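Local coordinates for hypothetical protein aq_1447 (Aquifex aeolicus, PDB 1YVU) that cleaves target RNA, using short single-stranded DNA guides to select the complementary strand, with magnesium as the preferred metal, at residues A[349-354]-A[386-391]; A[415-420]-A[449-454]; A[665-670]-A[701-706]; A[345-350]-A[481-486]. All coordinates share one frame; numbering follows the deposited sequence.

Overall arrangement
Contacts 1 and 2 build neighbouring parts of one parallel four-stranded sheet, contact 4 ties the loop ahead of that sheet to the PIWI domain, and contact 3 lies within that domain. Contacts 1 and 4 share K349 and D350, with centres about 13 Å apart. K349 NZ forms a salt bridge with D418 OD2 of contact 2 at 2.7 Å. Contacts 3 and 4 have centres about 12 Å apart and meet where Y667 OH stands 3.2 Å from Y486 O, a probable hydrogen bond. Contact 3 comes closest to the catalytic centre: the N666 side chain is about 11 Å from that of D571, probably a catalytic metal ligand. The others are remote from it.

Contact 1 of 4, residues A[349-354]-A[386-391]; sequences KDVLSV and KLKIKG
K386 O receives two groups from the neighbouring strand: L352 N donates a hydrogen bond over 2.8 Å, nearly in line with the carbonyl bond, and V351 CA approaches to 3.5 Å in a weaker CA-H...O contact. Two residues on, K388 O repeats the pattern with V354 N and S353 CA, although V354 N lies 37° out of the carbonyl plane of K388. In return K386 N, K388 N and K390 N donate to D350 O, L352 O and V354 O. These five bonds, the pairing of V351 with K386 through V354 with I389, and an angle of 32° between the two short axes identify a twisted parallel ladder.

On the face carrying L352, V354 and L387, both methyls of L387 make contact. Its CD1 is 3.8 Å from V354 CG2, while its CD2 lies 3.8 Å from L352 CD2 and also borders V354 CG2. On the other face the K388 stem crosses the V351 side chain, with K388 CD 3.7 Å from V351 CG1. In K388 a chi1 of -71° sets CG beside the backbone N; from there the extended chain carries CD and CE to V351 CG1, and these methylenes cover the valine on this exposed side.

Helix 368-381 connects the strands as the crossover of a beta-alpha-beta unit, and its I377 and L380 pack on L387. Strand 386-396 forms an edge of the sheet, whereas strand 351-360 has strand 419-424 on its other flank, from which L419 and I421 reach V354 and I421 also touches L387.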
# COMPACT_ATOMS: atom_id res chain seq x y z
N LYS A 349 -18.09 28.67 3.66
CA LYS A 349 -18.73 29.01 4.92
C LYS A 349 -18.03 30.23 5.53
O LYS A 349 -16.94 30.11 6.10
CB LYS A 349 -18.75 27.81 5.88
CG LYS A 349 -19.91 27.90 6.88
CD LYS A 349 -19.99 26.71 7.81
CE LYS A 349 -21.09 26.96 8.83
NZ LYS A 349 -21.30 25.77 9.73
N ASP A 350 -18.65 31.40 5.36
CA ASP A 350 -18.13 32.68 5.86
C ASP A 350 -17.88 32.77 7.36
O ASP A 350 -16.92 33.41 7.78
CB ASP A 350 -18.94 33.91 5.32
CG ASP A 350 -20.47 33.66 5.19
OD1 ASP A 350 -21.08 33.10 6.13
OD2 ASP A 350 -21.06 34.08 4.16
N VAL A 351 -18.68 32.05 8.15
CA VAL A 351 -18.59 31.99 9.61
C VAL A 351 -18.42 30.54 10.06
O VAL A 351 -19.17 29.67 9.63
CB VAL A 351 -19.90 32.56 10.23
CG1 VAL A 351 -20.13 32.12 11.69
CG2 VAL A 351 -19.88 34.06 10.15
N LEU A 352 -17.50 30.29 11.00
CA LEU A 352 -17.23 28.92 11.49
C LEU A 352 -17.33 28.65 13.02
O LEU A 352 -17.00 29.53 13.83
CB LEU A 352 -15.85 28.46 11.02
CG LEU A 352 -15.60 27.60 9.79
CD1 LEU A 352 -16.38 27.99 8.59
CD2 LEU A 352 -14.16 27.74 9.51
N SER A 353 -17.74 27.44 13.40
CA SER A 353 -17.85 27.04 14.81
C SER A 353 -16.71 26.08 15.12
O SER A 353 -16.65 24.98 14.56
CB SER A 353 -19.22 26.42 15.11
OG SER A 353 -19.53 25.35 14.24
N VAL A 354 -15.77 26.54 15.96
CA VAL A 354 -14.56 25.79 16.33
C VAL A 354 -14.48 25.42 17.81
O VAL A 354 -14.88 26.21 18.66
CB VAL A 354 -13.29 26.66 15.99
CG1 VAL A 354 -11.98 25.94 16.32
CG2 VAL A 354 -13.29 27.03 14.52
N LYS A 386 -14.43 33.92 9.38
CA LYS A 386 -14.42 34.26 10.79
C LYS A 386 -14.64 33.03 11.68
O LYS A 386 -15.64 32.30 11.51
CB LYS A 386 -15.50 35.34 11.04
CG LYS A 386 -15.38 36.57 10.14
CD LYS A 386 -16.73 37.11 9.76
CE LYS A 386 -16.64 38.03 8.55
NZ LYS A 386 -18.01 38.45 8.13
N LEU A 387 -13.66 32.75 12.55
CA LEU A 387 -13.82 31.65 13.51
C LEU A 387 -14.51 32.22 14.73
O LEU A 387 -14.21 33.33 15.18
CB LEU A 387 -12.49 31.07 13.98
CG LEU A 387 -11.42 30.56 13.04
CD1 LEU A 387 -10.56 29.61 13.87
CD2 LEU A 387 -12.00 29.86 11.87
N LYS A 388 -15.50 31.47 15.20
CA LYS A 388 -16.28 31.80 16.37
C LYS A 388 -16.10 30.61 17.30
O LYS A 388 -16.60 29.50 17.01
CB LYS A 388 -17.76 31.98 16.00
CG LYS A 388 -18.03 33.23 15.20
CD LYS A 388 -19.52 33.50 15.05
CE LYS A 388 -19.74 34.91 14.53
NZ LYS A 388 -21.16 35.12 14.16
N ILE A 389 -15.32 30.81 18.37
CA ILE A 389 -15.03 29.76 19.36
C ILE A 389 -16.28 29.33 20.12
O ILE A 389 -16.99 30.14 20.74
CB ILE A 389 -13.90 30.19 20.35
CG1 ILE A 389 -12.66 30.64 19.55
CG2 ILE A 389 -13.49 29.00 21.23
CD1 ILE A 389 -11.72 31.56 20.32
N LYS A 390 -16.58 28.04 19.98
CA LYS A 390 -17.71 27.45 20.65
C LYS A 390 -17.24 27.01 22.03
O LYS A 390 -17.86 27.41 23.01
CB LYS A 390 -18.29 26.27 19.86
CG LYS A 390 -19.82 26.35 19.70
CD LYS A 390 -20.48 25.09 19.12
CE LYS A 390 -21.98 25.35 18.84
NZ LYS A 390 -22.73 24.13 18.37
N GLY A 391 -16.09 26.32 22.12
CA GLY A 391 -15.65 25.87 23.44
C GLY A 391 -14.24 25.40 23.71
O GLY A 391 -13.81 24.35 23.23

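Contact 2 of 4, residues A[415-420]-A[449-454]; sequences KDVDLV and KMIPSQ
The backbones of L419-V420 and P452-S453 run side by side in the same direction, with L419 CA 5.0 Å from P452 CA and V420 CA 4.9 Å from S453 CA. Q454 N closes the pairing with a hydrogen bond to V420 O of 2.9 Å, essentially straight at 177° about the hydrogen. S453 CA adds a CA-H...O contact to that same V420 O. Upstream, selenomethionine M450, the first residue past helix 437-448 to leave helical torsions, has a positive phi (68°), and the chain turns there toward this line.

I451 CG2 is the meeting point of the side chains. It touches V420 CG2 at 3.6 Å and V417 CG2 at 3.7 Å, and it also lies against V417 O. The torsion chi1 of -52° sets I451 CG1 anti to the carbonyl carbon, while CG2 is anti to the backbone N and faces the two valines. Next along, the ring of P452 turns its CB, CG and CD to D418 O, and its CB approaches L419 CD1 at 4.0 Å. The D418 carboxylate leaves this interface: it forms a salt bridge with K349 and accepts from S353 N of strand 351-360.

L446 of helix 437-448 packs on V420, I451 and S453, and V477 of helix 466-480 packs on L419 and Q454. Strand 419-424, helix 437-448 and strand 454-457 form a beta-alpha-beta unit. Here strand 454-457, of the PIWI domain, becomes the outer member of the parallel sheet begun by the Mid domain, an alpha/beta layout of Rossmann type.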
# COMPACT_ATOMS: atom_id res chain seq x y z
N LYS A 415 -20.54 17.83 18.89
CA LYS A 415 -21.33 19.06 19.14
C LYS A 415 -22.09 19.76 18.00
O LYS A 415 -23.28 20.07 18.18
CB LYS A 415 -20.48 20.06 19.95
CG LYS A 415 -20.24 19.59 21.36
CD LYS A 415 -19.35 20.50 22.15
CE LYS A 415 -19.14 19.93 23.53
NZ LYS A 415 -18.26 20.79 24.37
N ASP A 416 -21.38 19.99 16.89
CA ASP A 416 -21.81 20.60 15.62
C ASP A 416 -20.62 21.34 15.02
O ASP A 416 -20.77 22.11 14.06
CB ASP A 416 -23.00 21.58 15.77
CG ASP A 416 -23.94 21.55 14.57
OD1 ASP A 416 -23.57 21.03 13.49
OD2 ASP A 416 -25.07 22.06 14.72
N VAL A 417 -19.44 21.09 15.56
CA VAL A 417 -18.23 21.75 15.11
C VAL A 417 -17.84 21.58 13.66
O VAL A 417 -18.04 20.52 13.07
CB VAL A 417 -17.01 21.42 15.99
CG1 VAL A 417 -16.88 22.46 17.02
CG2 VAL A 417 -17.14 20.04 16.63
N ASP A 418 -17.35 22.69 13.10
CA ASP A 418 -16.89 22.78 11.73
C ASP A 418 -15.40 22.44 11.65
O ASP A 418 -14.93 21.93 10.63
CB ASP A 418 -17.13 24.19 11.19
CG ASP A 418 -18.60 24.50 10.94
OD1 ASP A 418 -19.42 23.57 10.75
OD2 ASP A 418 -18.93 25.70 10.92
N LEU A 419 -14.68 22.76 12.73
CA LEU A 419 -13.23 22.49 12.89
C LEU A 419 -12.93 22.26 14.37
O LEU A 419 -13.76 22.54 15.25
CB LEU A 419 -12.39 23.67 12.36
CG LEU A 419 -10.85 23.61 12.44
CD1 LEU A 419 -10.26 22.46 11.63
CD2 LEU A 419 -10.31 24.89 11.94
N VAL A 420 -11.77 21.69 14.65
CA VAL A 420 -11.34 21.43 16.02
C VAL A 420 -9.85 21.77 16.06
O VAL A 420 -9.06 21.18 15.31
CB VAL A 420 -11.55 19.92 16.41
CG1 VAL A 420 -10.93 19.60 17.76
CG2 VAL A 420 -13.02 19.56 16.47
N LYS A 449 -15.51 10.78 13.55
CA LYS A 449 -16.66 11.66 13.76
C LYS A 449 -16.84 12.59 12.58
O LYS A 449 -17.85 13.31 12.49
CB LYS A 449 -16.47 12.47 15.02
CG LYS A 449 -16.42 11.61 16.22
CD LYS A 449 -15.73 12.30 17.33
CE LYS A 449 -15.79 11.45 18.58
NZ LYS A 449 -17.08 11.68 19.30
N MSE A 450 -15.85 12.56 11.69
CA MSE A 450 -15.81 13.33 10.45
C MSE A 450 -15.68 14.82 10.59
O MSE A 450 -15.96 15.56 9.65
CB MSE A 450 -16.96 12.93 9.52
CG MSE A 450 -16.89 11.44 9.15
SE MSE A 450 -18.44 10.70 8.29
CE MSE A 450 -19.74 10.90 9.79
N ILE A 451 -15.20 15.22 11.76
CA ILE A 451 -14.98 16.62 12.09
C ILE A 451 -13.53 16.96 11.74
O ILE A 451 -12.60 16.37 12.29
CB ILE A 451 -15.19 16.92 13.61
CG1 ILE A 451 -16.55 16.39 14.10
CG2 ILE A 451 -15.21 18.41 13.87
CD1 ILE A 451 -16.49 15.97 15.53
N PRO A 452 -13.31 17.92 10.81
CA PRO A 452 -11.99 18.37 10.40
C PRO A 452 -11.17 18.70 11.65
O PRO A 452 -11.72 19.22 12.63
CB PRO A 452 -12.30 19.65 9.64
CG PRO A 452 -13.56 19.40 9.06
CD PRO A 452 -14.35 18.65 10.06
N SER A 453 -9.88 18.40 11.62
CA SER A 453 -9.03 18.65 12.78
C SER A 453 -7.68 19.19 12.45
O SER A 453 -7.02 18.66 11.57
CB SER A 453 -8.86 17.37 13.59
OG SER A 453 -8.66 16.24 12.74
N GLN A 454 -7.26 20.21 13.20
CA GLN A 454 -5.94 20.82 13.04
C GLN A 454 -5.18 20.64 14.34
O GLN A 454 -5.45 21.33 15.31
CB GLN A 454 -6.05 22.32 12.68
CG GLN A 454 -4.71 22.98 12.30
CD GLN A 454 -4.19 22.57 10.93
OE1 GLN A 454 -4.79 22.92 9.92
NE2 GLN A 454 -3.08 21.83 10.89

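Contact 3 of 4, residues A[665-670]-A[701-706]; sequences MNYSSF and DIMYWL
M703, a selenomethionine, places SE at the edge of the Y667 ring, 3.9 Å from Y667 CE1. Measured from the ring centroid SE is 5.3 Å away and 89° off the normal, which defines an in-plane Met-aromatic contact rather than one over a face. The two side chains cross at about a right angle. The terminal methyl, M703 CE, continues to M665 O at 3.4 Å. Beside it L706 presents both methyls to the 665-667 segment: CD1 lies 4.2 Å from Y667 CD1, again near the ring plane, and CD2 is 3.8 Å from N666 O. No hydrogen bond joins the two segments; van der Waals contacts, several of them against backbone carbonyl oxygens, and the Met-aromatic contact carry the interface.

Backbone turns position these groups. M703 is the centre of an inverse gamma turn and opens a type I beta turn ending at L706, the last residue of the chain, which brings both side chains to bear on 665-667. W705 backs the turn by laying its ring over M703 CA, offset toward the rim, and is itself met by F518 edge-to-face and by K520 in a cation-pi contact. On the opposing segment, CA of selenomethionine M665 lies above one face of the Y667 ring, and N666 ND2 donates to T663 O.

The contact packs the C-terminal tail, after edge strand 697-700, onto the 665-667 loop of the RNase H-like PIWI domain. L528 of strand 528-536 packs on M703. Helix 466-480 brings A479 against both Y667 and L706. The 665-670 loop itself lies between helices 652-661 and 682-690.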
# COMPACT_ATOMS: atom_id res chain seq x y z
N MSE A 665 -3.68 19.33 -4.87
CA MSE A 665 -5.02 19.55 -4.36
C MSE A 665 -5.14 19.02 -2.96
O MSE A 665 -6.23 18.92 -2.42
CB MSE A 665 -6.08 18.95 -5.29
CG MSE A 665 -6.25 19.74 -6.56
SE MSE A 665 -6.09 21.65 -6.24
CE MSE A 665 -7.91 22.04 -6.05
N ASN A 666 -3.99 18.71 -2.37
CA ASN A 666 -3.91 18.21 -1.00
C ASN A 666 -3.52 19.32 -0.04
O ASN A 666 -3.38 19.09 1.16
CB ASN A 666 -2.93 17.06 -0.94
CG ASN A 666 -3.48 15.83 -1.54
OD1 ASN A 666 -4.57 15.40 -1.15
ND2 ASN A 666 -2.77 15.24 -2.50
N TYR A 667 -3.29 20.50 -0.62
CA TYR A 667 -2.98 21.75 0.05
C TYR A 667 -1.97 21.67 1.18
O TYR A 667 -2.20 22.16 2.28
CB TYR A 667 -4.28 22.40 0.56
CG TYR A 667 -5.33 22.55 -0.49
CD1 TYR A 667 -6.33 21.59 -0.65
CD2 TYR A 667 -5.33 23.66 -1.34
CE1 TYR A 667 -7.34 21.73 -1.64
CE2 TYR A 667 -6.32 23.82 -2.33
CZ TYR A 667 -7.32 22.85 -2.47
OH TYR A 667 -8.35 23.03 -3.35
N SER A 668 -0.86 21.01 0.90
CA SER A 668 0.20 20.86 1.87
C SER A 668 1.46 21.33 1.16
O SER A 668 2.20 20.53 0.56
CB SER A 668 0.29 19.40 2.31
OG SER A 668 1.34 19.21 3.24
N SER A 669 1.64 22.65 1.17
CA SER A 669 2.77 23.27 0.49
C SER A 669 4.14 23.13 1.15
O SER A 669 5.17 23.16 0.49
CB SER A 669 2.48 24.73 0.28
OG SER A 669 2.02 25.41 1.43
N PHE A 670 4.11 23.00 2.46
CA PHE A 670 5.32 22.92 3.25
C PHE A 670 5.73 21.49 3.50
O PHE A 670 6.88 21.19 3.82
CB PHE A 670 5.10 23.73 4.54
CG PHE A 670 4.72 25.18 4.28
CD1 PHE A 670 3.38 25.57 4.23
CD2 PHE A 670 5.70 26.14 3.97
CE1 PHE A 670 2.99 26.90 3.88
CE2 PHE A 670 5.33 27.47 3.61
CZ PHE A 670 3.97 27.84 3.57
N ASP A 701 -18.75 17.59 0.76
CA ASP A 701 -18.02 18.41 -0.19
C ASP A 701 -16.86 19.10 0.51
O ASP A 701 -16.28 20.06 0.01
CB ASP A 701 -18.99 19.46 -0.75
CG ASP A 701 -19.72 20.25 0.35
OD1 ASP A 701 -19.71 19.82 1.52
OD2 ASP A 701 -20.32 21.30 0.03
N ILE A 702 -16.50 18.55 1.67
CA ILE A 702 -15.44 19.04 2.55
C ILE A 702 -14.29 18.05 2.56
O ILE A 702 -14.51 16.83 2.57
CB ILE A 702 -16.00 19.17 4.02
CG1 ILE A 702 -17.11 20.21 4.09
CG2 ILE A 702 -14.97 19.60 5.00
CD1 ILE A 702 -18.25 19.77 5.00
N MSE A 703 -13.06 18.56 2.53
CA MSE A 703 -11.91 17.66 2.60
C MSE A 703 -11.52 17.57 4.09
O MSE A 703 -10.46 18.07 4.50
CB MSE A 703 -10.77 18.16 1.71
CG MSE A 703 -11.10 18.16 0.22
SE MSE A 703 -9.62 18.57 -1.03
CE MSE A 703 -8.55 16.95 -0.85
N TYR A 704 -12.35 16.88 4.88
CA TYR A 704 -12.15 16.78 6.34
C TYR A 704 -10.94 15.99 6.89
O TYR A 704 -10.60 16.09 8.10
CB TYR A 704 -13.45 16.33 7.05
CG TYR A 704 -13.82 14.89 6.82
CD1 TYR A 704 -13.31 13.88 7.66
CD2 TYR A 704 -14.61 14.52 5.72
CE1 TYR A 704 -13.58 12.54 7.42
CE2 TYR A 704 -14.90 13.15 5.47
CZ TYR A 704 -14.37 12.18 6.33
OH TYR A 704 -14.65 10.85 6.13
N TRP A 705 -10.33 15.19 6.02
CA TRP A 705 -9.20 14.34 6.40
C TRP A 705 -7.82 15.02 6.48
O TRP A 705 -6.94 14.59 7.23
CB TRP A 705 -9.17 13.15 5.45
CG TRP A 705 -9.33 13.49 3.97
CD1 TRP A 705 -8.33 13.78 3.09
CD2 TRP A 705 -10.56 13.62 3.24
NE1 TRP A 705 -8.84 14.09 1.86
CE2 TRP A 705 -10.21 14.00 1.91
CE3 TRP A 705 -11.92 13.46 3.56
CZ2 TRP A 705 -11.17 14.23 0.89
CZ3 TRP A 705 -12.91 13.69 2.53
CH2 TRP A 705 -12.51 14.08 1.22
N LEU A 706 -7.70 16.13 5.77
CA LEU A 706 -6.44 16.87 5.68
C LEU A 706 -5.80 17.36 6.97
O LEU A 706 -4.60 17.65 7.01
CB LEU A 706 -6.57 18.02 4.67
CG LEU A 706 -6.87 17.55 3.25
CD1 LEU A 706 -7.01 18.74 2.35
CD2 LEU A 706 -5.77 16.61 2.73

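Contact 4 of 4, residues A[345-350]-A[481-486]; sequences PFVKKD and TGNIPY
N483 reaches the Mid loop because its CG is anti to the carbonyl carbon (chi1 -48°) and chi2 of -77° turns OD1 toward the backbone of 348-349. That single oxygen accepts from K348 N at 2.8 Å and from K349 N at 2.9 Å, both donors tilted from the amide plane. On the other branch ND2 donates to T481 OG1, which lies in the amide plane and is itself bonded to V477 O and L478 O at the end of helix 466-480. This fixes the rotation of the amide. An alanine in place of N483 would probably leave the K348 and K349 amides without their acceptor and the T481 hydroxyl without its amide donor.

The segments run nearly antiparallel, 158° apart, and join the loop between helix 337-342 and strand 351-360 of the Mid domain to the PIWI loop that follows helix 466-480. N483 centres an inverse gamma turn there. F346 N donates to I484 O at 2.9 Å, and N483 CA approaches F346 O at 3.2 Å in a CA-H...O contact.

F346 CD1 meets I484 CG1 at 3.9 Å, while I484 O sits at the edge of the phenyl ring, in its plane. K348, bent at chi3, lays CB and CD against G482, whose positive phi favours glycine.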
# COMPACT_ATOMS: atom_id res chain seq x y z
N PRO A 345 -9.42 33.16 -0.55
CA PRO A 345 -10.00 31.81 -0.72
C PRO A 345 -11.37 31.74 -1.43
O PRO A 345 -11.97 32.75 -1.76
CB PRO A 345 -10.13 31.33 0.73
CG PRO A 345 -9.10 32.13 1.45
CD PRO A 345 -9.27 33.47 0.88
N PHE A 346 -11.84 30.53 -1.71
CA PHE A 346 -13.14 30.34 -2.32
C PHE A 346 -14.01 29.97 -1.15
O PHE A 346 -14.05 28.82 -0.74
CB PHE A 346 -13.12 29.21 -3.34
CG PHE A 346 -12.31 29.51 -4.55
CD1 PHE A 346 -10.94 29.24 -4.58
CD2 PHE A 346 -12.93 30.06 -5.69
CE1 PHE A 346 -10.19 29.51 -5.72
CE2 PHE A 346 -12.20 30.34 -6.85
CZ PHE A 346 -10.82 30.07 -6.87
N VAL A 347 -14.68 30.96 -0.59
CA VAL A 347 -15.54 30.77 0.58
C VAL A 347 -16.79 29.88 0.48
O VAL A 347 -17.67 30.11 -0.35
CB VAL A 347 -15.90 32.14 1.21
CG1 VAL A 347 -14.63 32.79 1.76
CG2 VAL A 347 -16.57 33.07 0.17
N LYS A 348 -16.83 28.84 1.30
CA LYS A 348 -17.96 27.93 1.35
C LYS A 348 -18.77 28.21 2.61
O LYS A 348 -19.99 28.01 2.63
CB LYS A 348 -17.51 26.47 1.31
CG LYS A 348 -18.67 25.46 1.15
CD LYS A 348 -18.18 24.03 0.92
CE LYS A 348 -17.57 23.86 -0.47
NZ LYS A 348 -17.16 22.46 -0.70
N LYS A 349 -18.09 28.67 3.66
CA LYS A 349 -18.73 29.01 4.92
C LYS A 349 -18.03 30.23 5.53
O LYS A 349 -16.94 30.11 6.10
CB LYS A 349 -18.75 27.81 5.88
CG LYS A 349 -19.91 27.90 6.88
CD LYS A 349 -19.99 26.71 7.81
CE LYS A 349 -21.09 26.96 8.83
NZ LYS A 349 -21.30 25.77 9.73
N ASP A 350 -18.65 31.40 5.36
CA ASP A 350 -18.13 32.68 5.86
C ASP A 350 -17.88 32.77 7.36
O ASP A 350 -16.92 33.41 7.78
CB ASP A 350 -18.94 33.91 5.32
CG ASP A 350 -20.47 33.66 5.19
OD1 ASP A 350 -21.08 33.10 6.13
OD2 ASP A 350 -21.06 34.08 4.16
N THR A 481 -12.24 23.22 5.57
CA THR A 481 -13.56 23.83 5.77
C THR A 481 -14.25 24.23 4.49
O THR A 481 -15.27 24.93 4.52
CB THR A 481 -13.42 25.04 6.70
OG1 THR A 481 -12.49 25.98 6.11
CG2 THR A 481 -12.91 24.61 8.07
N GLY A 482 -13.67 23.78 3.38
CA GLY A 482 -14.18 24.06 2.04
C GLY A 482 -13.80 25.43 1.50
O GLY A 482 -14.04 25.72 0.32
N ASN A 483 -13.19 26.25 2.34
CA ASN A 483 -12.76 27.60 1.98
C ASN A 483 -11.34 27.49 1.42
O ASN A 483 -10.40 28.11 1.90
CB ASN A 483 -12.83 28.50 3.21
CG ASN A 483 -14.17 28.37 3.97
OD1 ASN A 483 -15.19 28.90 3.55
ND2 ASN A 483 -14.16 27.65 5.08
N ILE A 484 -11.23 26.68 0.36
CA ILE A 484 -9.97 26.38 -0.33
C ILE A 484 -9.17 27.63 -0.76
O ILE A 484 -9.70 28.55 -1.38
CB ILE A 484 -10.19 25.38 -1.51
CG1 ILE A 484 -11.16 25.94 -2.55
CG2 ILE A 484 -10.69 24.02 -0.96
CD1 ILE A 484 -10.95 25.37 -3.94
N PRO A 485 -7.87 27.67 -0.41
CA PRO A 485 -7.00 28.81 -0.76
C PRO A 485 -6.81 29.10 -2.23
O PRO A 485 -6.71 30.27 -2.65
CB PRO A 485 -5.68 28.44 -0.08
CG PRO A 485 -5.72 26.95 -0.01
CD PRO A 485 -7.12 26.66 0.36
N TYR A 486 -6.79 28.03 -3.00
CA TYR A 486 -6.57 28.11 -4.42
C TYR A 486 -7.08 26.85 -5.09
O TYR A 486 -7.43 25.87 -4.40
CB TYR A 486 -5.05 28.26 -4.70
CG TYR A 486 -4.16 27.24 -4.00
CD1 TYR A 486 -3.97 25.96 -4.53
CD2 TYR A 486 -3.55 27.53 -2.79
CE1 TYR A 486 -3.20 24.99 -3.88
CE2 TYR A 486 -2.77 26.55 -2.10
CZ TYR A 486 -2.61 25.29 -2.65
OH TYR A 486 -1.92 24.30 -1.98